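Local coordinates for alpha-Amylase (Thermotoga maritima, PDB 2B5D), which is an alpha-amylase of glycosyl hydrolase family 57, with a distorted beta/alpha-barrel-type catalytic domain and a helical C-terminal region, at residues R237-S241 / K327-R333; M1-I7 / V340-A346. The contacts are given in a common frame with arbitrary orientation. Residue numbers count along the deposited sequence, not the author numbering.

Interaction 1: R237-S241 / K327-R333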
loop_
_atom_site.group_PDB
_atom_site.type_symbol
_atom_site.label_atom_id
_atom_site.label_comp_id
_atom_site.label_asym_id
_atom_site.label_seq_id
_atom_site.Cartn_x
_atom_site.Cartn_y
_atom_site.Cartn_z
ATOM N N ARG A 237 -39.563 0.608 11.794
ATOM C CA ARG A 237 -38.952 -0.740 11.971
ATOM C C ARG A 237 -39.388 -1.445 13.263
ATOM O O ARG A 237 -39.209 -0.888 14.351
ATOM C CB ARG A 237 -37.430 -0.538 12.070
ATOM C CG ARG A 237 -36.649 -1.424 11.256
ATOM C CD ARG A 237 -35.208 -1.134 11.486
ATOM N NE ARG A 237 -34.679 -1.804 12.678
ATOM C CZ ARG A 237 -34.281 -1.116 13.723
ATOM N NH1 ARG A 237 -33.815 -1.690 14.824
ATOM N NH2 ARG A 237 -34.390 0.199 13.635
ATOM N N ASP A 238 -39.863 -2.679 13.145
ATOM C CA ASP A 238 -40.039 -3.566 14.340
ATOM C C ASP A 238 -38.666 -4.081 14.746
ATOM O O ASP A 238 -38.061 -4.861 14.019
ATOM C CB ASP A 238 -40.990 -4.754 14.028
ATOM C CG ASP A 238 -41.019 -5.820 15.151
ATOM O OD1 ASP A 238 -40.662 -5.559 16.338
ATOM O OD2 ASP A 238 -41.425 -6.931 14.816
ATOM N N PRO A 239 -38.170 -3.642 15.892
ATOM C CA PRO A 239 -36.822 -4.007 16.293
ATOM C C PRO A 239 -36.722 -5.505 16.736
ATOM O O PRO A 239 -35.620 -6.031 16.864
ATOM C CB PRO A 239 -36.563 -3.094 17.505
ATOM C CG PRO A 239 -38.008 -2.799 18.063
ATOM C CD PRO A 239 -38.916 -2.885 16.926
ATOM N N GLU A 240 -37.862 -6.138 17.001
ATOM C CA GLU A 240 -37.952 -7.566 17.240
ATOM C C GLU A 240 -37.772 -8.343 15.959
ATOM O O GLU A 240 -37.426 -9.534 16.017
ATOM C CB GLU A 240 -39.294 -7.948 17.871
ATOM C CG GLU A 240 -39.492 -7.353 19.210
ATOM C CD GLU A 240 -40.639 -8.008 19.964
ATOM O OE1 GLU A 240 -41.030 -7.467 21.019
ATOM O OE2 GLU A 240 -41.148 -9.053 19.515
ATOM N N SER A 241 -38.005 -7.705 14.808
ATOM C CA SER A 241 -37.680 -8.347 13.540
ATOM C C SER A 241 -36.341 -7.807 12.942
ATOM O O SER A 241 -36.204 -7.671 11.748
ATOM C CB SER A 241 -38.831 -8.251 12.545
ATOM O OG SER A 241 -40.111 -8.592 13.086
ATOM N N LYS A 327 -44.298 -14.533 14.845
ATOM C CA LYS A 327 -45.060 -13.336 14.409
ATOM C C LYS A 327 -46.527 -13.419 14.849
ATOM O O LYS A 327 -47.190 -12.384 15.093
ATOM C CB LYS A 327 -44.983 -13.137 12.882
ATOM C CG LYS A 327 -43.565 -12.903 12.283
ATOM C CD LYS A 327 -42.874 -11.689 12.872
ATOM C CE LYS A 327 -42.084 -12.056 14.110
ATOM N NZ LYS A 327 -41.392 -10.942 14.809
ATOM N N GLU A 328 -47.040 -14.655 14.909
ATOM C CA GLU A 328 -48.395 -14.926 15.394
ATOM C C GLU A 328 -48.442 -14.671 16.876
ATOM O O GLU A 328 -49.296 -13.974 17.400
ATOM C CB GLU A 328 -48.740 -16.370 15.123
ATOM C CG GLU A 328 -48.972 -16.634 13.638
ATOM C CD GLU A 328 -49.431 -18.038 13.361
ATOM O OE1 GLU A 328 -50.183 -18.235 12.368
ATOM O OE2 GLU A 328 -49.053 -18.942 14.136
ATOM N N SER A 329 -47.501 -15.236 17.574
ATOM C CA SER A 329 -47.413 -14.929 18.973
ATOM C C SER A 329 -47.360 -13.386 19.187
ATOM O O SER A 329 -48.129 -12.837 19.963
ATOM C CB SER A 329 -46.222 -15.653 19.562
ATOM O OG SER A 329 -46.053 -15.236 20.882
ATOM N N GLN A 330 -46.497 -12.682 18.456
ATOM C CA GLN A 330 -46.332 -11.208 18.638
ATOM C C GLN A 330 -47.621 -10.431 18.261
ATOM O O GLN A 330 -48.066 -9.585 19.016
ATOM C CB GLN A 330 -45.067 -10.713 17.919
ATOM C CG GLN A 330 -44.929 -9.153 17.779
ATOM C CD GLN A 330 -43.853 -8.763 16.788
ATOM O OE1 GLN A 330 -43.844 -9.215 15.636
ATOM N NE2 GLN A 330 -42.951 -7.919 17.224
ATOM N N ALA A 331 -48.253 -10.812 17.158
ATOM C CA ALA A 331 -49.521 -10.264 16.776
ATOM C C ALA A 331 -50.603 -10.368 17.859
ATOM O O ALA A 331 -51.275 -9.366 18.187
ATOM C CB ALA A 331 -50.012 -10.891 15.461
ATOM N N ARG A 332 -50.776 -11.577 18.416
ATOM C CA ARG A 332 -51.854 -11.831 19.350
ATOM C C ARG A 332 -51.645 -11.008 20.598
ATOM O O ARG A 332 -52.587 -10.373 21.087
ATOM C CB ARG A 332 -51.950 -13.330 19.682
ATOM C CG ARG A 332 -52.610 -14.201 18.583
ATOM C CD ARG A 332 -52.910 -15.609 19.151
ATOM N NE ARG A 332 -51.697 -16.148 19.785
ATOM C CZ ARG A 332 -50.881 -17.026 19.208
ATOM N NH1 ARG A 332 -51.167 -17.517 17.990
ATOM N NH2 ARG A 332 -49.793 -17.425 19.862
ATOM N N ARG A 333 -50.417 -11.003 21.102
ATOM C CA ARG A 333 -50.058 -10.214 22.262
ATOM C C ARG A 333 -50.345 -8.703 22.034
ATOM O O ARG A 333 -50.777 -7.996 22.951
ATOM C CB ARG A 333 -48.572 -10.430 22.524
ATOM C CG ARG A 333 -47.961 -9.568 23.612
ATOM C CD ARG A 333 -46.495 -9.917 23.829
ATOM N NE ARG A 333 -45.563 -9.295 22.879
ATOM C CZ ARG A 333 -44.824 -9.952 21.977
ATOM N NH1 ARG A 333 -44.878 -11.296 21.868
ATOM N NH2 ARG A 333 -44.009 -9.260 21.188
HETATM O O HOH W 1 -43.574 -6.625 19.807
HETATM O O HOH W 2 -40.957 -11.100 18.197
#

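Interaction 2: M1-I7 / V340-A346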
loop_
_atom_site.group_PDB
_atom_site.type_symbol
_atom_site.label_atom_id
_atom_site.label_comp_id
_atom_site.label_asym_id
_atom_site.label_seq_id
_atom_site.Cartn_x
_atom_site.Cartn_y
_atom_site.Cartn_z
ATOM N N MET A 1 -59.870 -10.202 14.316
ATOM C CA MET A 1 -58.834 -9.352 13.637
ATOM C C MET A 1 -57.489 -10.097 13.460
ATOM O O MET A 1 -57.161 -11.012 14.220
ATOM C CB MET A 1 -58.674 -7.967 14.327
ATOM C CG MET A 1 -58.565 -7.952 15.872
ATOM S SD MET A 1 -58.240 -6.272 16.569
ATOM C CE MET A 1 -57.954 -6.616 18.323
ATOM N N ARG A 2 -56.740 -9.692 12.436
ATOM C CA ARG A 2 -55.447 -10.275 12.097
ATOM C C ARG A 2 -54.368 -9.215 12.142
ATOM O O ARG A 2 -54.598 -8.066 11.764
ATOM C CB ARG A 2 -55.481 -10.836 10.691
ATOM C CG ARG A 2 -56.875 -11.008 10.129
ATOM C CD ARG A 2 -56.857 -11.299 8.617
ATOM N NE ARG A 2 -57.165 -12.691 8.298
ATOM C CZ ARG A 2 -56.810 -13.741 9.033
ATOM N NH1 ARG A 2 -56.086 -13.571 10.130
ATOM N NH2 ARG A 2 -57.167 -14.967 8.655
ATOM N N GLY A 3 -53.190 -9.614 12.610
ATOM C CA GLY A 3 -51.979 -8.794 12.581
ATOM C C GLY A 3 -51.530 -8.607 11.152
ATOM O O GLY A 3 -51.732 -9.488 10.323
ATOM N N LYS A 4 -50.937 -7.447 10.861
ATOM C CA LYS A 4 -50.494 -7.135 9.497
ATOM C C LYS A 4 -48.980 -7.249 9.379
ATOM O O LYS A 4 -48.226 -6.619 10.136
ATOM C CB LYS A 4 -51.029 -5.763 9.081
ATOM C CG LYS A 4 -52.551 -5.796 8.934
ATOM C CD LYS A 4 -53.264 -4.713 9.707
ATOM C CE LYS A 4 -53.967 -3.708 8.783
ATOM N NZ LYS A 4 -55.112 -4.298 8.008
ATOM N N ILE A 5 -48.528 -8.105 8.473
ATOM C CA ILE A 5 -47.083 -8.255 8.329
ATOM C C ILE A 5 -46.560 -7.546 7.119
ATOM O O ILE A 5 -46.943 -7.856 5.971
ATOM C CB ILE A 5 -46.429 -9.708 8.695
ATOM C CG1 ILE A 5 -46.702 -10.775 7.647
ATOM C CG2 ILE A 5 -46.766 -10.199 10.175
ATOM C CD1 ILE A 5 -45.560 -10.832 6.612
ATOM N N LEU A 6 -45.730 -6.540 7.377
ATOM C CA LEU A 6 -45.150 -5.774 6.269
ATOM C C LEU A 6 -43.653 -6.094 6.081
ATOM O O LEU A 6 -42.794 -5.622 6.831
ATOM C CB LEU A 6 -45.529 -4.266 6.355
ATOM C CG LEU A 6 -44.836 -3.057 5.700
ATOM C CD1 LEU A 6 -44.337 -3.213 4.273
ATOM C CD2 LEU A 6 -45.684 -1.764 5.879
ATOM N N ILE A 7 -43.378 -6.947 5.091
ATOM C CA ILE A 7 -41.998 -7.320 4.766
ATOM C C ILE A 7 -41.459 -6.298 3.793
ATOM O O ILE A 7 -42.022 -6.052 2.734
ATOM C CB ILE A 7 -41.845 -8.784 4.151
ATOM C CG1 ILE A 7 -42.258 -9.891 5.131
ATOM C CG2 ILE A 7 -40.409 -9.033 3.668
ATOM C CD1 ILE A 7 -41.824 -9.656 6.583
ATOM N N VAL A 340 -56.253 -2.524 18.360
ATOM C CA VAL A 340 -56.332 -2.472 16.906
ATOM C C VAL A 340 -55.243 -3.393 16.308
ATOM O O VAL A 340 -54.361 -3.882 17.023
ATOM C CB VAL A 340 -56.304 -1.004 16.396
ATOM C CG1 VAL A 340 -54.942 -0.311 16.709
ATOM C CG2 VAL A 340 -56.711 -0.942 14.914
ATOM N N GLU A 341 -55.351 -3.669 15.022
ATOM C CA GLU A 341 -54.408 -4.529 14.328
ATOM C C GLU A 341 -52.971 -3.911 14.277
ATOM O O GLU A 341 -52.785 -2.800 13.773
ATOM C CB GLU A 341 -54.946 -4.820 12.919
ATOM C CG GLU A 341 -56.189 -5.731 12.895
ATOM C CD GLU A 341 -57.066 -5.561 11.626
ATOM O OE1 GLU A 341 -57.482 -6.592 11.024
ATOM O OE2 GLU A 341 -57.354 -4.388 11.238
ATOM N N PRO A 342 -51.952 -4.643 14.808
ATOM C CA PRO A 342 -50.567 -4.189 14.681
ATOM C C PRO A 342 -50.116 -4.273 13.229
ATOM O O PRO A 342 -50.633 -5.091 12.446
ATOM C CB PRO A 342 -49.788 -5.147 15.567
ATOM C CG PRO A 342 -50.665 -6.411 15.600
ATOM C CD PRO A 342 -52.068 -5.930 15.531
ATOM N N VAL A 343 -49.246 -3.351 12.824
ATOM C CA VAL A 343 -48.535 -3.577 11.576
ATOM C C VAL A 343 -47.058 -3.706 11.876
ATOM O O VAL A 343 -46.441 -2.873 12.507
ATOM C CB VAL A 343 -49.009 -2.703 10.322
ATOM C CG1 VAL A 343 -50.039 -1.679 10.680
ATOM C CG2 VAL A 343 -47.852 -2.152 9.482
ATOM N N ILE A 344 -46.542 -4.869 11.544
ATOM C CA ILE A 344 -45.218 -5.259 11.999
ATOM C C ILE A 344 -44.358 -4.969 10.810
ATOM O O ILE A 344 -44.573 -5.558 9.707
ATOM C CB ILE A 344 -45.217 -6.763 12.458
ATOM C CG1 ILE A 344 -46.062 -6.880 13.751
ATOM C CG2 ILE A 344 -43.812 -7.252 12.598
ATOM C CD1 ILE A 344 -46.618 -8.288 14.088
ATOM N N VAL A 345 -43.469 -3.987 10.978
ATOM C CA VAL A 345 -42.635 -3.576 9.816
ATOM C C VAL A 345 -41.242 -4.193 9.913
ATOM O O VAL A 345 -40.467 -3.929 10.879
ATOM C CB VAL A 345 -42.529 -2.024 9.603
ATOM C CG1 VAL A 345 -41.692 -1.697 8.276
ATOM C CG2 VAL A 345 -43.927 -1.377 9.537
ATOM N N ALA A 346 -40.948 -5.015 8.917
ATOM C CA ALA A 346 -39.696 -5.806 8.909
ATOM C C ALA A 346 -38.916 -5.652 7.582
ATOM O O ALA A 346 -39.238 -6.317 6.573
ATOM C CB ALA A 346 -40.017 -7.290 9.212
#

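Interaction 1: R237-S241 / K327-R333
This contact is almost wholly polar although most of its residues are buried: no apolar side-chain pair bridges it, and it covers just 192 Å². Asp238 shapes the loop with an Asx turn through OD1 and meets the helix through OD2. Asp238 OD1 accepts from the backbone N of Glu240 at 2.9 Å and is also hydrogen-bonded to Tyr223 OH. The loop after strand 233-236 thus folds back at Asp238-Ser241, closed by Ser241 N to Asp238 O at 3.0 Å. It faces helix 309-338 of the family 57 domain. The backbones stay apart, with Glu240 CA and Gln330 CA 9.2 Å from each other, so long side chains fill the gap. Lys327, Gln330 and Arg333 lie three residues apart, about one helical turn each, and all reach the loop. Gln330 NE2 donates to Asp238 OD2 at 3.0 Å. The same Asp238 OD2 accepts from Ser241 OG at 2.7 Å. Lys327 NZ lies 4.0 Å from Asp238 OD2, too far for a salt bridge. Instead, Lys327 NZ donates to Ser241 OG at 3.2 Å and to Gln330 OE1 at 3.1 Å, which orients the amide. Glu240 OE2 makes a salt bridge with Arg333 NH2 at 3.3 Å; the hydrogen bond within it is weak. Trp212 of the second subunit packs on Pro239 and Glu240, so the loop also lies at a subunit boundary. One water accepts from Gln330 NE2 at 3.0 Å and links weakly to Glu240 OE1 and Arg333 NH2. Another donates to Glu240 OE2 at 2.4 Å and accepts weakly from Lys327 NZ at 3.4 Å.

Interaction 2: M1-I7 / V340-A346
Two parallel strands, 3-11 and 343-349, pair here in the sheet of the family 57 domain. The N-terminal strand thereby lies beside one from more than 330 residues later. The axes of 3-7 and 343-346 come within 4.7 Å at an angle of 17°. Four backbone hydrogen bonds form the ladder. Lys4 N donates to Pro342 O at 2.9 Å, and Lys4 O accepts from Ile344 N at 2.8 Å. Leu6 N then donates to Ile344 O at 2.8 Å, and Leu6 O accepts from Ala346 N at 2.9 Å. Lys4, Leu6 and Ile344 therefore use both backbone N and O in this pairing. Pro342 has no amide hydrogen and takes part through its carbonyl. On the other edge of strand 3-11, Gly3 bonds to the backbone of Asp376 and Lys378, and Ile5 to that of Lys378 and Val380, which places the strand inside the sheet. Val343 bonds to the backbone of Tyr223. Val343 CA also makes a CA-H...O contact with Lys4 O at 3.4 Å. On one face, Leu6 CD2 packs on Val343 CG2 at 4.2 Å and on Val345 CG2 at 4.1 Å. On the other, Ile7 CD1 meets Ala346 CB at 4.0 Å, and helix 309-338 packs on Ile344. Beyond the ladder, Glu341 OE2 makes a long salt bridge with Lys4 NZ at 3.9 Å, and Glu341 OE1 accepts weakly from Arg2 N at 3.5 Å.

The centres of the two interactions lie about 8 Å apart, on the same side of the chain's centre. In chain order the segments run 1-7, 237-241, 327-333 and 340-346, so interaction 1 falls within the long span that interaction 2 closes. Helix 309-338 is followed, after a short loop, by strand 343-349. The contacts also touch. Asp238 N probably donates to Val345 O at 2.7 Å, and Gln330 OE1 packs on Ile344 CD1 at 3.3 Å. Ser241 CB meets Ala346 CB at 3.7 Å. Strand 343-349 thus has strand 3-11 as a neighbour and also touches both the 237-241 loop and the helix, joining the chain's start to later parts of the domain.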